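V-type ATP synthase alpha chain (Thermoplasma volcanium, PDB 4O1S) is represented here by its intein, a mainly beta domain of the Hint superfamily that is carried within the V-ATPase subunit A precursor. Local coordinates at residues I81-G86 / D117-V122; H95-L100 / S111-G116. All blocks are in the same frame, centred on the assembly; numbering follows the deposited sequence.

Overall arrangement
Both contacts lie on the same side of the intein, with centres about 10 Å apart, and they share one apolar core. Leu-113 of interaction 2 joins them: Leu-113 CD2 approaches Ile-81 CD1 at 3.8 Å. On its other branch, Leu-113 CD1 lies 4.0 Å from Ile-119 CG2. Leu-97 adds a second bridge, with Leu-97 CD2 at 4.0 Å from Ile-81 CD1. The backbones are also linked, since strands 96-101 and 118-122 are probably hydrogen-bonded from Ala-120 N to Phe-98 O (2.9 Å) and from Leu-100 N to Met-118 O (3.1 Å). At the other end of 95-100, His-95 approaches Asn-169, next to the C-terminal residue.

Interaction 1: I81-G86 / D117-V122; sequences IETIGG and DMIAAV
Ile-119 brings its terminal methyl against two side chains of 81-86, Ile-81 and Thr-83. Its CD1 lies 4.2 Å from Ile-81 CG2 and 4.0 Å from Thr-83 CG2, and its CG1 also approaches that threonine methyl. The side chains cross obliquely, the terminal methyl of Ile-119 meeting the CG2 methyls of the other two. Ile-119 CG1 occupies the crowded position between backbone N and carbonyl carbon (chi1 65°), which carries CD1 toward 81-86, while CG2 of the same residue is left to pack on Leu-113.

The two strands belong to one four-stranded antiparallel sheet but are not neighbours in it: strand 129-141 runs between 77-83 and 118-122. The contact therefore spans a middle strand, with the CA atoms of Thr-83 and Ile-119 8.3 Å apart. Ile-81 and Thr-83, two residues apart, present their methyls to the same partner, and Val-134 and Leu-165 also pack on Ile-119.

Against this buried apolar cluster stands the turn end of 81-86. Glu-82 points away from 117-122, and Ile-84, Gly-85 and Gly-86 lie at the surface. Here the chain reverses in a type I turn, closed by Gly-86 N bonding to Thr-83 O at 3.0 Å. Thr-83 joins the two regions. With OG1 near +60° from the backbone N (chi1 62°), its hydroxyl is hydrogen-bonded to Asp-132 OD2 and Arg-87 N, and its methyl is turned toward Ile-119.

The chemistry across the two segments is thus wholly apolar. The methyl contact adds packing across the middle strand, while backbone bonds from Glu-82 to strand 129-141 hold 77-83 in the sheet; the polar bonds lie on the turn side, where the Thr-83 hydroxyl and Gly-85 N are both bonded to Asp-132.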
loop_
_atom_site.group_PDB
_atom_site.type_symbol
_atom_site.label_atom_id
_atom_site.label_comp_id
_atom_site.label_asym_id
_atom_site.label_seq_id
_atom_site.Cartn_x
_atom_site.Cartn_y
_atom_site.Cartn_z
ATOM N N ILE A 81 -8.485 -5.371 -6.453
ATOM C CA ILE A 81 -8.451 -4.620 -7.700
ATOM C C ILE A 81 -7.486 -5.243 -8.691
ATOM O O ILE A 81 -6.340 -5.577 -8.362
ATOM C CB ILE A 81 -7.975 -3.195 -7.446
ATOM C CG1 ILE A 81 -8.877 -2.536 -6.408
ATOM C CG2 ILE A 81 -7.930 -2.397 -8.747
ATOM C CD1 ILE A 81 -8.228 -1.390 -5.694
ATOM N N GLU A 82 -7.946 -5.375 -9.919
ATOM C CA GLU A 82 -7.111 -5.916 -10.964
ATOM C C GLU A 82 -7.185 -5.024 -12.200
ATOM O O GLU A 82 -8.275 -4.593 -12.618
ATOM C CB GLU A 82 -7.619 -7.291 -11.293
ATOM C CG GLU A 82 -6.588 -8.239 -11.694
ATOM C CD GLU A 82 -7.086 -9.600 -11.406
ATOM O OE1 GLU A 82 -7.136 -10.414 -12.353
ATOM O OE2 GLU A 82 -7.477 -9.829 -10.232
ATOM N N THR A 83 -6.026 -4.746 -12.784
ATOM C CA THR A 83 -5.951 -3.859 -13.948
ATOM C C THR A 83 -5.751 -4.652 -15.222
ATOM O O THR A 83 -5.364 -5.819 -15.195
ATOM C CB THR A 83 -4.780 -2.892 -13.833
ATOM O OG1 THR A 83 -3.555 -3.638 -13.794
ATOM C CG2 THR A 83 -4.897 -2.058 -12.572
ATOM N N ILE A 84 -5.995 -4.006 -16.348
ATOM C CA ILE A 84 -5.792 -4.668 -17.623
ATOM C C ILE A 84 -4.349 -5.098 -17.737
ATOM O O ILE A 84 -4.057 -6.179 -18.224
ATOM C CB ILE A 84 -6.105 -3.732 -18.767
ATOM C CG1 ILE A 84 -7.516 -3.184 -18.583
ATOM C CG2 ILE A 84 -5.938 -4.448 -20.082
ATOM C CD1 ILE A 84 -8.203 -2.872 -19.830
ATOM N N GLY A 85 -3.451 -4.249 -17.251
ATOM C CA GLY A 85 -2.036 -4.536 -17.291
ATOM C C GLY A 85 -1.528 -5.592 -16.326
ATOM O O GLY A 85 -0.306 -5.761 -16.178
ATOM N N GLY A 86 -2.438 -6.288 -15.649
ATOM C CA GLY A 86 -2.048 -7.381 -14.758
ATOM C C GLY A 86 -1.569 -6.942 -13.394
ATOM O O GLY A 86 -0.840 -7.650 -12.735
ATOM N N ASP A 117 -11.788 2.970 -14.510
ATOM C CA ASP A 117 -10.840 3.919 -13.917
ATOM C C ASP A 117 -9.354 3.612 -14.175
ATOM O O ASP A 117 -8.932 2.457 -14.161
ATOM C CB ASP A 117 -11.099 4.070 -12.412
ATOM C CG ASP A 117 -12.417 4.776 -12.123
ATOM O OD1 ASP A 117 -13.030 5.265 -13.105
ATOM O OD2 ASP A 117 -12.827 4.858 -10.934
ATOM N N MET A 118 -8.565 4.662 -14.413
ATOM C CA MET A 118 -7.127 4.510 -14.653
ATOM C C MET A 118 -6.345 4.823 -13.393
ATOM O O MET A 118 -6.314 5.975 -12.934
ATOM C CB MET A 118 -6.668 5.404 -15.810
ATOM C CG MET A 118 -7.259 4.967 -17.127
ATOM S SD MET A 118 -6.954 6.093 -18.487
ATOM C CE MET A 118 -5.428 5.418 -19.114
ATOM N N ILE A 119 -5.724 3.803 -12.809
ATOM C CA ILE A 119 -5.058 4.042 -11.545
ATOM C C ILE A 119 -3.562 4.161 -11.717
ATOM O O ILE A 119 -2.992 3.621 -12.657
ATOM C CB ILE A 119 -5.440 3.015 -10.457
ATOM C CG1 ILE A 119 -4.962 1.615 -10.811
ATOM C CG2 ILE A 119 -6.942 3.007 -10.245
ATOM C CD1 ILE A 119 -5.185 0.639 -9.642
ATOM N N ALA A 120 -2.953 4.902 -10.805
ATOM C CA ALA A 120 -1.535 5.202 -10.844
ATOM C C ALA A 120 -0.681 3.988 -10.461
ATOM O O ALA A 120 -0.879 3.360 -9.414
ATOM C CB ALA A 120 -1.234 6.386 -9.925
ATOM N N ALA A 121 0.265 3.672 -11.333
ATOM C CA ALA A 121 1.213 2.611 -11.109
ATOM C C ALA A 121 2.575 3.166 -11.477
ATOM O O ALA A 121 2.667 4.226 -12.083
ATOM C CB ALA A 121 0.883 1.441 -11.981
ATOM N N VAL A 122 3.635 2.451 -11.125
ATOM C CA VAL A 122 4.974 2.865 -11.496
ATOM C C VAL A 122 5.641 1.837 -12.417
ATOM O O VAL A 122 5.680 0.648 -12.103
ATOM C CB VAL A 122 5.804 3.045 -10.251
ATOM C CG1 VAL A 122 7.247 3.290 -10.605
ATOM C CG2 VAL A 122 5.250 4.188 -9.468
#

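Interaction 2: H95-L100 / S111-G116; sequences HKLFVL and SNLKVG
Leu-97, Val-99 and Leu-113 make this contact with no flat group between them, for both rings of 95-100 lie off the interface. The Phe-98 ring meets that of His-168, their planes inclined at about 55°, and its side chain also packs on Val-166. The His-95 ring leads away from 111-116 toward Lys-4 and Asn-169, and its ND1 accepts a weak hydrogen bond from Lys-96 N (2.9 Å, 127°). The setting is the Hint fold of inteins, in which His-95, within the sequence Thr-Pro-Val-His, probably corresponds to the conserved histidine of block B.

Strand 96-101 forms an antiparallel hairpin with strand 104-109, and the loop 111-116 then folds back along it. Alternation in the strand sends Leu-97 and Val-99 toward that loop and Lys-96 and Phe-98 the other way. Leu-113 answers both with its forked end, one methyl to each: CD2 lies 4.4 Å from Leu-97 CG, a looser approach than that of CD1 to Val-99. Its CG is anti to the backbone N (chi1 -155°), which extends the side chain into the core, where Val-108 and Ile-137 also pack on it. Val-99 places its CG2 methyl 3.9 Å from Leu-113 CD1.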
loop_
_atom_site.group_PDB
_atom_site.type_symbol
_atom_site.label_atom_id
_atom_site.label_comp_id
_atom_site.label_asym_id
_atom_site.label_seq_id
_atom_site.Cartn_x
_atom_site.Cartn_y
_atom_site.Cartn_z
ATOM N N HIS A 95 -9.068 2.820 1.941
ATOM C CA HIS A 95 -7.783 3.064 1.293
ATOM C C HIS A 95 -7.976 3.777 -0.034
ATOM O O HIS A 95 -8.984 3.567 -0.715
ATOM C CB HIS A 95 -7.041 1.757 1.051
ATOM C CG HIS A 95 -5.562 1.891 1.148
ATOM N ND1 HIS A 95 -4.899 3.027 0.739
ATOM C CD2 HIS A 95 -4.617 1.059 1.647
ATOM C CE1 HIS A 95 -3.606 2.880 0.964
ATOM N NE2 HIS A 95 -3.407 1.695 1.512
ATOM N N LYS A 96 -7.001 4.612 -0.399
ATOM C CA LYS A 96 -7.105 5.467 -1.593
ATOM C C LYS A 96 -6.131 5.132 -2.700
ATOM O O LYS A 96 -4.968 4.775 -2.452
ATOM C CB LYS A 96 -6.944 6.944 -1.238
ATOM C CG LYS A 96 -8.176 7.513 -0.599
ATOM C CD LYS A 96 -7.905 8.812 0.113
ATOM C CE LYS A 96 -9.226 9.405 0.578
ATOM N NZ LYS A 96 -9.071 10.775 1.107
ATOM N N LEU A 97 -6.628 5.246 -3.929
ATOM C CA LEU A 97 -5.795 5.093 -5.111
ATOM C C LEU A 97 -5.802 6.442 -5.808
ATOM O O LEU A 97 -6.594 7.326 -5.463
ATOM C CB LEU A 97 -6.342 4.008 -6.039
ATOM C CG LEU A 97 -6.441 2.507 -5.668
ATOM C CD1 LEU A 97 -5.101 1.865 -5.561
ATOM C CD2 LEU A 97 -7.242 2.234 -4.383
ATOM N N PHE A 98 -4.918 6.610 -6.779
ATOM C CA PHE A 98 -4.883 7.836 -7.560
ATOM C C PHE A 98 -5.444 7.574 -8.942
ATOM O O PHE A 98 -5.035 6.615 -9.617
ATOM C CB PHE A 98 -3.447 8.339 -7.673
ATOM C CG PHE A 98 -2.923 8.908 -6.405
ATOM C CD1 PHE A 98 -3.332 10.179 -5.982
ATOM C CD2 PHE A 98 -2.047 8.170 -5.611
ATOM C CE1 PHE A 98 -2.869 10.718 -4.789
ATOM C CE2 PHE A 98 -1.564 8.688 -4.411
ATOM C CZ PHE A 98 -1.976 9.963 -3.993
ATOM N N VAL A 99 -6.376 8.420 -9.370
ATOM C CA VAL A 99 -7.018 8.239 -10.675
ATOM C C VAL A 99 -6.784 9.396 -11.617
ATOM O O VAL A 99 -6.988 10.554 -11.264
ATOM C CB VAL A 99 -8.543 8.027 -10.535
ATOM C CG1 VAL A 99 -9.185 7.812 -11.895
ATOM C CG2 VAL A 99 -8.781 6.828 -9.705
ATOM N N LEU A 100 -6.376 9.063 -12.831
ATOM C CA LEU A 100 -6.254 10.052 -13.882
ATOM C C LEU A 100 -7.616 10.350 -14.493
ATOM O O LEU A 100 -8.173 9.517 -15.181
ATOM C CB LEU A 100 -5.314 9.531 -14.960
ATOM C CG LEU A 100 -5.202 10.407 -16.204
ATOM C CD1 LEU A 100 -4.700 11.811 -15.855
ATOM C CD2 LEU A 100 -4.286 9.725 -17.202
ATOM N N SER A 111 -13.570 1.948 -2.253
ATOM C CA SER A 111 -15.010 1.766 -2.333
ATOM C C SER A 111 -15.690 2.691 -3.343
ATOM O O SER A 111 -16.862 2.511 -3.614
ATOM C CB SER A 111 -15.637 1.944 -0.958
ATOM O OG SER A 111 -15.394 3.251 -0.480
ATOM N N ASN A 112 -14.981 3.673 -3.906
ATOM C CA ASN A 112 -15.614 4.518 -4.939
ATOM C C ASN A 112 -15.025 4.313 -6.318
ATOM O O ASN A 112 -15.545 4.807 -7.325
ATOM C CB ASN A 112 -15.564 5.996 -4.577
ATOM C CG ASN A 112 -16.401 6.320 -3.368
ATOM O OD1 ASN A 112 -17.477 5.747 -3.171
ATOM N ND2 ASN A 112 -15.904 7.223 -2.533
ATOM N N LEU A 113 -13.917 3.591 -6.349
ATOM C CA LEU A 113 -13.349 3.150 -7.601
ATOM C C LEU A 113 -14.389 2.447 -8.506
ATOM O O LEU A 113 -15.244 1.675 -8.034
ATOM C CB LEU A 113 -12.196 2.222 -7.280
ATOM C CG LEU A 113 -11.124 2.120 -8.344
ATOM C CD1 LEU A 113 -10.576 3.516 -8.619
ATOM C CD2 LEU A 113 -10.048 1.146 -7.834
ATOM N N LYS A 114 -14.325 2.735 -9.803
ATOM C CA LYS A 114 -15.174 2.070 -10.791
ATOM C C LYS A 114 -14.298 1.307 -11.764
ATOM O O LYS A 114 -13.184 1.736 -12.056
ATOM C CB LYS A 114 -15.989 3.076 -11.598
ATOM C CG LYS A 114 -16.539 4.271 -10.822
ATOM C CD LYS A 114 -17.582 3.886 -9.771
ATOM C CE LYS A 114 -18.119 5.129 -9.031
ATOM N NZ LYS A 114 -18.933 4.778 -7.825
ATOM N N VAL A 115 -14.788 0.182 -12.273
ATOM C CA VAL A 115 -14.102 -0.442 -13.390
ATOM C C VAL A 115 -14.046 0.598 -14.489
ATOM O O VAL A 115 -14.943 1.451 -14.611
ATOM C CB VAL A 115 -14.802 -1.706 -13.900
ATOM C CG1 VAL A 115 -14.988 -2.678 -12.758
ATOM C CG2 VAL A 115 -16.141 -1.361 -14.553
ATOM N N GLY A 116 -12.964 0.555 -15.255
ATOM C CA GLY A 116 -12.728 1.571 -16.259
ATOM C C GLY A 116 -11.739 2.623 -15.797
ATOM O O GLY A 116 -10.931 3.098 -16.598
#